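Local coordinates for TIR protein (Paracoccus denitrificans PD1222, PDB 3H16) that is a bacterial TIR-domain protein, whose fold is a parallel beta sheet flanked by helices, at residues D22-H27 and D53-R58. Residues are numbered along the deposited sequence; the frame is centred on the assembly and turned at random.
Sequences DIFISH and DDFSLR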
# COMPACT_ATOMS: atom_id res chain seq x y z
N ASP B 22 16.14 7.68 -9.00
CA ASP B 22 14.80 7.19 -8.76
C ASP B 22 14.65 6.95 -7.27
O ASP B 22 13.65 7.33 -6.65
CB ASP B 22 14.53 5.88 -9.50
CG ASP B 22 14.38 6.05 -11.01
OD1 ASP B 22 13.49 6.81 -11.46
OD2 ASP B 22 15.14 5.40 -11.76
N ILE B 23 15.68 6.34 -6.69
CA ILE B 23 15.65 5.96 -5.29
C ILE B 23 16.96 6.11 -4.55
O ILE B 23 18.03 5.75 -5.06
CB ILE B 23 15.27 4.47 -5.17
CG1 ILE B 23 13.91 4.22 -5.83
CG2 ILE B 23 15.28 4.03 -3.71
CD1 ILE B 23 13.48 2.78 -5.80
N PHE B 24 16.88 6.63 -3.33
CA PHE B 24 18.06 6.72 -2.47
C PHE B 24 17.71 5.81 -1.30
O PHE B 24 16.55 5.73 -0.92
CB PHE B 24 18.33 8.15 -2.00
CG PHE B 24 17.34 8.67 -1.00
CD1 PHE B 24 16.21 9.36 -1.42
CD2 PHE B 24 17.58 8.56 0.36
CE1 PHE B 24 15.35 9.95 -0.51
CE2 PHE B 24 16.72 9.14 1.29
CZ PHE B 24 15.60 9.85 0.86
N ILE B 25 18.69 5.09 -0.76
CA ILE B 25 18.45 4.17 0.35
C ILE B 25 19.08 4.57 1.69
O ILE B 25 20.28 4.34 1.91
CB ILE B 25 18.95 2.75 0.02
CG1 ILE B 25 18.42 2.31 -1.34
CG2 ILE B 25 18.49 1.78 1.09
CD1 ILE B 25 18.87 0.93 -1.74
N SER B 26 18.29 5.17 2.58
CA SER B 26 18.76 5.58 3.90
C SER B 26 18.97 4.30 4.73
O SER B 26 18.10 3.42 4.74
CB SER B 26 17.73 6.48 4.58
OG SER B 26 18.19 6.93 5.84
N HIS B 27 20.10 4.21 5.42
CA HIS B 27 20.39 3.01 6.20
C HIS B 27 21.54 3.26 7.17
O HIS B 27 22.34 4.19 6.99
CB HIS B 27 20.83 1.89 5.26
CG HIS B 27 22.13 2.18 4.55
ND1 HIS B 27 22.22 3.04 3.48
CD2 HIS B 27 23.39 1.77 4.81
CE1 HIS B 27 23.48 3.15 3.11
NE2 HIS B 27 24.21 2.39 3.90
N ASP B 53 25.47 5.32 -1.39
CA ASP B 53 26.78 5.39 -0.79
C ASP B 53 26.95 6.54 0.20
O ASP B 53 27.57 6.37 1.26
CB ASP B 53 27.85 5.47 -1.87
CG ASP B 53 29.24 5.32 -1.31
OD1 ASP B 53 29.51 4.26 -0.70
OD2 ASP B 53 30.05 6.25 -1.47
N ASP B 54 26.41 7.71 -0.13
CA ASP B 54 26.51 8.87 0.76
C ASP B 54 25.28 8.98 1.63
O ASP B 54 24.83 10.08 1.96
CB ASP B 54 26.66 10.17 -0.05
CG ASP B 54 28.10 10.43 -0.50
OD1 ASP B 54 28.35 11.54 -1.02
OD2 ASP B 54 28.97 9.55 -0.33
N PHE B 55 24.74 7.83 2.01
CA PHE B 55 23.54 7.80 2.83
C PHE B 55 23.65 6.84 4.01
O PHE B 55 22.64 6.50 4.64
CB PHE B 55 22.33 7.46 1.97
CG PHE B 55 21.97 8.54 1.00
CD1 PHE B 55 21.27 9.67 1.42
CD2 PHE B 55 22.34 8.44 -0.34
CE1 PHE B 55 20.95 10.69 0.53
CE2 PHE B 55 22.02 9.47 -1.25
CZ PHE B 55 21.33 10.59 -0.81
N SER B 56 24.87 6.41 4.32
CA SER B 56 25.11 5.53 5.46
C SER B 56 25.02 6.44 6.68
O SER B 56 25.50 7.57 6.65
CB SER B 56 26.49 4.91 5.39
OG SER B 56 26.69 4.29 4.14
N LEU B 57 24.41 5.95 7.75
CA LEU B 57 24.28 6.77 8.94
C LEU B 57 25.08 6.26 10.15
O LEU B 57 25.30 5.05 10.31
CB LEU B 57 22.80 6.91 9.28
CG LEU B 57 22.00 7.55 8.14
CD1 LEU B 57 20.51 7.39 8.38
CD2 LEU B 57 22.37 9.03 8.02
N ARG B 58 25.51 7.21 10.97
CA ARG B 58 26.28 6.95 12.19
C ARG B 58 25.69 7.80 13.32
O ARG B 58 25.15 8.88 13.07
CB ARG B 58 27.75 7.31 11.96
CG ARG B 58 28.35 6.59 10.76
CD ARG B 58 29.78 7.03 10.49
NE ARG B 58 29.88 8.45 10.20
CZ ARG B 58 31.03 9.08 9.97
NH1 ARG B 58 32.17 8.40 9.99
NH2 ARG B 58 31.03 10.38 9.71
O HOH W 1 20.32 8.11 5.16
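H27 and S56 pair in parallel register, and a single direct backbone hydrogen bond, L57 N to H27 O at 2.8 Å, ties the strand ends here. S56 CA lies over one face of the H27 imidazole, 3.9 Å from its centroid and offset toward the rim, a CH-pi contact. The ring's own rotation is fixed from within its strand: ND1 donates a nearly straight 2.8 Å bond to I25 O, which lies in the ring plane. CG of H27 lies between its backbone N and carbonyl carbon (chi1 65°).

The two strands belong to a beta-alpha-beta unit of the TIR fold, strand 21-28, helix 32-45 and strand 50-57, the last an edge strand of this chain's parallel sheet. Nearer the start of the first strand the link becomes apolar. F24 CB rests over the F55 ring face, 4.2 Å from its centroid, and F24 CD2 comes within 4.0 Å of F55 CE1, the ring planes inclined at 33°. Between these two regions a water donates to F55 O and also sits close to S26 OG, while L57 CD1 packs 3.5 Å from S26 OG. Further out, W51 meets the F55 ring edge-to-face, K69 adds a cation-pi contact, and V36 of helix 32-45 touches H27.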